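Local coordinates for protein N-acetyl-beta-D glucosaminidase (Rhizomucor miehei CAU432, PDB 4ZM6) that probably removes N-acetylglucosamine from glycosides with a glycoside hydrolase family 3 region and transfers an acetyl group from acetyl-CoA to glucosamine with a GCN5-related region, at residues A188-S191 and H192-V195; I266-C269 and L270-A274; T281-G284 and A285-L289. All coordinates share one frame; numbering follows the deposited sequence.

Contact 1: A188-S191 and H192-V195; sequences ATDS and HLDV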
# COMPACT_ATOMS: atom_id res chain seq x y z
N ALA A 188 -3.45 18.22 -22.44
CA ALA A 188 -2.78 18.56 -23.70
C ALA A 188 -2.43 20.06 -23.77
O ALA A 188 -1.73 20.49 -24.68
CB ALA A 188 -3.64 18.16 -24.88
N THR A 189 -2.93 20.83 -22.80
CA THR A 189 -2.74 22.29 -22.78
C THR A 189 -1.44 22.68 -22.06
O THR A 189 -1.10 22.11 -21.02
CB THR A 189 -3.93 23.00 -22.08
OG1 THR A 189 -5.16 22.58 -22.68
CG2 THR A 189 -3.80 24.52 -22.18
N ASP A 190 -0.73 23.65 -22.64
CA ASP A 190 0.52 24.16 -22.08
C ASP A 190 0.23 25.31 -21.12
O ASP A 190 -0.58 26.19 -21.42
CB ASP A 190 1.44 24.63 -23.22
CG ASP A 190 2.88 24.88 -22.76
OD1 ASP A 190 3.11 25.19 -21.58
OD2 ASP A 190 3.79 24.79 -23.61
N SER A 191 0.89 25.29 -19.96
CA SER A 191 0.69 26.29 -18.91
C SER A 191 1.18 27.68 -19.32
O SER A 191 0.62 28.70 -18.90
CB SER A 191 1.40 25.85 -17.62
OG SER A 191 0.77 26.37 -16.47
N HIS A 192 2.23 27.72 -20.14
CA HIS A 192 2.84 28.98 -20.58
C HIS A 192 1.95 29.75 -21.57
O HIS A 192 1.94 30.98 -21.56
CB HIS A 192 4.21 28.73 -21.23
CG HIS A 192 5.20 28.04 -20.33
ND1 HIS A 192 5.42 26.68 -20.38
CD2 HIS A 192 6.03 28.53 -19.39
CE1 HIS A 192 6.34 26.36 -19.49
NE2 HIS A 192 6.73 27.46 -18.87
N LEU A 193 1.21 29.01 -22.40
CA LEU A 193 0.38 29.60 -23.46
C LEU A 193 -1.05 29.88 -23.00
O LEU A 193 -1.51 31.02 -23.05
CB LEU A 193 0.36 28.67 -24.68
CG LEU A 193 1.72 28.18 -25.20
CD1 LEU A 193 1.53 27.08 -26.24
CD2 LEU A 193 2.54 29.32 -25.77
N ASP A 194 -1.74 28.83 -22.54
CA ASP A 194 -3.17 28.91 -22.19
C ASP A 194 -3.41 28.39 -20.76
O ASP A 194 -2.47 27.97 -20.09
CB ASP A 194 -3.99 28.10 -23.21
CG ASP A 194 -5.25 28.82 -23.66
OD1 ASP A 194 -5.91 29.49 -22.83
OD2 ASP A 194 -5.59 28.70 -24.86
N VAL A 195 -4.67 28.43 -20.31
CA VAL A 195 -5.05 27.94 -18.98
C VAL A 195 -5.46 26.46 -19.05
O VAL A 195 -6.48 26.13 -19.66
CB VAL A 195 -6.23 28.75 -18.39
CG1 VAL A 195 -6.75 28.10 -17.11
CG2 VAL A 195 -5.79 30.18 -18.11
O HOH W 1 -7.30 24.46 -21.93
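The ring edge of H192, at ND1, faces the carboxylate of D190. The pair belongs to an Asx turn in the loop after strand 178-181 of the TIM-barrel region. The two planes stand 78° apart, so the groups do not stack. H192 ND1 donates to D190 OD1 over 3.0 Å, and the oxygen lies 20° out of the ring plane. D190 OD1 receives this bond on its syn side. The same oxygen accepts from the backbone, where H192 N comes from above the carboxylate plane, also at 3.0 Å from D190 OD1. This second bond, from the side chain of one residue to the N-H two residues on, makes the Asx turn. Two donors of one residue therefore grip a single oxygen, which fixes the imidazole relative to the turn. D190 reaches them because its CG is anti to the backbone N (chi1 -167°). The main chain winds on in a helix-like turn. D194 N donates to D190 O at 3.1 Å, and L193 N adds a weak bond to the same carbonyl. The side chain of L193 lies against D190, with its CD1 methyl 3.9 Å from D190 CB. Further round, T189 CG2 packs on D194 CB at 3.7 Å. The carboxylate of D194 leads away from T189 and D190, and its OD1 accepts from the next N-H, V195 N, on the anti side. S191 turns the other way, into the protein, where its OG makes a weak hydrogen bond with H232 O. M272, in another barrel loop, touches both S191 and H192. One water links the two ends of the turn: it lies 2.9 Å from T189 OG1 and donates to V195 O, also 2.9 Å away.

Contact 2: I266-C269 and L270-A274; sequences ITDC and LEMDA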
# COMPACT_ATOMS: atom_id res chain seq x y z
N ILE A 266 5.24 27.49 -2.33
CA ILE A 266 5.64 28.53 -3.28
C ILE A 266 4.84 28.36 -4.58
O ILE A 266 4.34 27.27 -4.86
CB ILE A 266 7.17 28.47 -3.55
CG1 ILE A 266 7.62 29.62 -4.46
CG2 ILE A 266 7.58 27.14 -4.17
CD1 ILE A 266 9.11 29.86 -4.44
N THR A 267 4.69 29.44 -5.35
CA THR A 267 3.98 29.37 -6.64
C THR A 267 4.95 29.08 -7.78
O THR A 267 6.16 29.26 -7.64
CB THR A 267 3.25 30.69 -6.99
OG1 THR A 267 4.18 31.64 -7.54
CG2 THR A 267 2.54 31.29 -5.77
N ASP A 268 4.40 28.64 -8.90
CA ASP A 268 5.12 28.63 -10.16
C ASP A 268 5.20 30.10 -10.63
O ASP A 268 4.52 30.97 -10.07
CB ASP A 268 4.40 27.74 -11.19
CG ASP A 268 5.28 27.36 -12.38
OD1 ASP A 268 6.41 27.88 -12.50
OD2 ASP A 268 4.83 26.54 -13.21
N CYS A 269 6.02 30.36 -11.65
CA CYS A 269 6.20 31.72 -12.19
C CYS A 269 4.88 32.45 -12.40
O CYS A 269 4.04 32.02 -13.21
CB CYS A 269 6.98 31.67 -13.51
SG CYS A 269 7.70 33.25 -14.04
N LEU A 270 4.69 33.56 -11.68
CA LEU A 270 3.47 34.36 -11.79
C LEU A 270 3.38 35.20 -13.08
O LEU A 270 2.43 35.95 -13.26
CB LEU A 270 3.33 35.29 -10.58
CG LEU A 270 3.07 34.63 -9.22
CD1 LEU A 270 3.17 35.65 -8.10
CD2 LEU A 270 1.71 33.94 -9.20
N GLU A 271 4.37 35.08 -13.97
CA GLU A 271 4.37 35.82 -15.23
C GLU A 271 3.94 34.97 -16.43
O GLU A 271 3.91 35.46 -17.56
CB GLU A 271 5.75 36.43 -15.49
CG GLU A 271 6.14 37.49 -14.46
CD GLU A 271 7.37 38.28 -14.87
OE1 GLU A 271 7.80 38.19 -16.04
OE2 GLU A 271 7.91 39.01 -14.01
N MET A 272 3.62 33.70 -16.19
CA MET A 272 3.07 32.84 -17.25
C MET A 272 1.66 33.34 -17.56
O MET A 272 1.01 33.97 -16.72
CB MET A 272 3.03 31.38 -16.80
CG MET A 272 4.41 30.78 -16.53
SD MET A 272 4.36 29.39 -15.38
CE MET A 272 4.00 28.03 -16.49
N ASP A 273 1.19 33.05 -18.77
CA ASP A 273 -0.10 33.57 -19.23
C ASP A 273 -1.28 33.02 -18.43
O ASP A 273 -2.32 33.67 -18.33
CB ASP A 273 -0.30 33.30 -20.73
CG ASP A 273 0.64 34.12 -21.61
OD1 ASP A 273 0.99 35.27 -21.23
OD2 ASP A 273 1.02 33.63 -22.70
N ALA A 274 -1.12 31.82 -17.87
CA ALA A 274 -2.16 31.21 -17.05
C ALA A 274 -2.57 32.06 -15.84
O ALA A 274 -3.70 31.94 -15.36
CB ALA A 274 -1.72 29.82 -16.59
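From C269 to M272 the backbone makes a type I beta turn at the C-terminal end of strand 264-267 in the TIM-barrel region. The turn is closed by a weak but straight bond: M272 N donates to C269 O over 3.4 Å at 170°. M272 then occupies the N-cap position of the short helix 273-276. C269 O has a second donor, H232 NE2. The strand side is braced by D268, whose OD1 accepts from C269 N. That N-H comes from above the carboxylate plane, 36° out of it. T267 OG1 donates to D268 O. The hydroxyl also faces L270, with OG1 3.6 Å from L270 CG, and the two side chains run at about a right angle. A chi1 of 81° puts OG1 between the backbone N and the carbonyl carbon, on the side where both partners lie. E271 points its acid outward from the turn, where OE1 bonds to T301 OG1. The side chain of M272 folds back over the turn. Its thioether sulfur SD is 3.9 Å from C269 CB, an apolar contact, and 3.4 Å from C269 O. The chain bends at chi3 and crosses the D268 side chain. The carboxylate of D268 lies against the end of M272, with OD2 3.6 Å from SD and 3.7 Å from M272 CE.

Contact 3: T281-G284 and A285-L289; sequences TPKG and ALMAL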
# COMPACT_ATOMS: atom_id res chain seq x y z
N THR A 281 -0.10 40.06 -12.67
CA THR A 281 0.93 39.32 -11.95
C THR A 281 1.25 39.99 -10.60
O THR A 281 1.64 39.30 -9.65
CB THR A 281 2.22 39.12 -12.77
OG1 THR A 281 2.99 40.32 -12.77
CG2 THR A 281 1.91 38.72 -14.20
N PRO A 282 1.08 41.33 -10.49
CA PRO A 282 1.16 41.95 -9.16
C PRO A 282 -0.06 41.62 -8.30
O PRO A 282 0.06 41.50 -7.08
CB PRO A 282 1.20 43.46 -9.47
CG PRO A 282 1.61 43.56 -10.90
CD PRO A 282 1.00 42.36 -11.55
N LYS A 283 -1.22 41.50 -8.94
CA LYS A 283 -2.45 41.07 -8.27
C LYS A 283 -2.39 39.58 -7.92
O LYS A 283 -2.82 39.16 -6.84
CB LYS A 283 -3.66 41.37 -9.16
CG LYS A 283 -5.03 41.08 -8.55
CD LYS A 283 -5.35 41.98 -7.37
CE LYS A 283 -6.75 41.72 -6.85
NZ LYS A 283 -7.12 42.64 -5.74
N GLY A 284 -1.84 38.79 -8.85
CA GLY A 284 -1.66 37.36 -8.65
C GLY A 284 -0.73 37.03 -7.49
O GLY A 284 -0.85 35.97 -6.88
N ALA A 285 0.19 37.94 -7.19
CA ALA A 285 1.06 37.81 -6.02
C ALA A 285 0.27 37.94 -4.72
O ALA A 285 0.50 37.17 -3.78
CB ALA A 285 2.16 38.85 -6.07
N LEU A 286 -0.65 38.90 -4.66
CA LEU A 286 -1.47 39.11 -3.47
C LEU A 286 -2.42 37.95 -3.24
O LEU A 286 -2.54 37.45 -2.12
CB LEU A 286 -2.28 40.41 -3.59
CG LEU A 286 -3.26 40.73 -2.46
CD1 LEU A 286 -2.60 40.63 -1.09
CD2 LEU A 286 -3.88 42.11 -2.65
N MET A 287 -3.08 37.51 -4.31
CA MET A 287 -4.03 36.40 -4.23
C MET A 287 -3.36 35.07 -3.92
O MET A 287 -4.00 34.16 -3.38
CB MET A 287 -4.83 36.30 -5.53
CG MET A 287 -5.76 37.48 -5.80
SD MET A 287 -6.38 37.50 -7.49
CE MET A 287 -7.30 35.97 -7.55
N ALA A 288 -2.07 34.95 -4.25
CA ALA A 288 -1.28 33.76 -3.92
C ALA A 288 -1.08 33.65 -2.42
O ALA A 288 -1.40 32.63 -1.82
CB ALA A 288 0.07 33.80 -4.62
N LEU A 289 -0.57 34.71 -1.81
CA LEU A 289 -0.35 34.73 -0.36
C LEU A 289 -1.66 34.68 0.43
O LEU A 289 -1.68 34.20 1.56
CB LEU A 289 0.46 35.97 0.05
CG LEU A 289 1.88 36.05 -0.51
CD1 LEU A 289 2.53 37.36 -0.08
CD2 LEU A 289 2.72 34.87 -0.05
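K283 and M287 meet one turn apart on the same helix. The M287 side chain crosses the lysine at a slant, with SD 4.0 Å from K283 CG. Beneath this side-chain contact runs a backbone hydrogen bond. M287 N donates to K283 O at 3.0 Å, and the N-H points almost straight at the oxygen (169°). M287 CG also touches this oxygen, 3.5 Å from K283 O. The methionine leaves with CG beside its backbone N. This chi1 of -66° and an extended chi2 place SD beside the lysine; the bend at chi3 only turns the CE methyl. K283 sends CG anti to its own N (chi1 -176°) and turns at chi2. Only the aliphatic start of the lysine is used here. Its ammonium end runs on past the contact, on the exposed side. Two beta carbons touch carbonyl oxygens of the preceding turn. A285 CB sits 3.5 Å from P282 O, and L286 CB rests on K283 O at the same distance. G284 has no side chain, and its carbonyl takes a weak bond from A288 N. A285 N donates to T281 O at 3.2 Å, from well above the carbonyl plane. The backbone bonds follow the i to i+4 pattern of an alpha helix. In sequence, helix 281-291 comes between strands 264-267 and 296-298 of the TIM-barrel region. It packs against the next helix, 304-318. P282 touches D307 and V311 there, and L286 touches A315. On other sides of the helix, A285 meets L270, while M287 lies against V242 and I246 of a loop. Further along, A288 O accepts from N293 ND2, and L289 N makes a weak bond to A285 O, 3.3 Å long.

Overall arrangement
Along the chain the three contacts come in series, and none encloses or crosses another. Contact 1 closes a tight turn in the loop after strand 178-181. Contact 2 closes the turn after strand 264-267, in the same family region. The two touch through space: H192 CD2 lies 3.6 Å from M272 CE, and S191 O packs on the methyl of A274. Contact 3 follows on the next helix, 281-291. It packs on contact 2 where T267 CG2 meets A288 CB at 3.7 Å. Contacts 1 and 3 do not touch; their nearest atoms are about 11 Å apart. Contact 2 therefore joins a surface loop to a barrel helix.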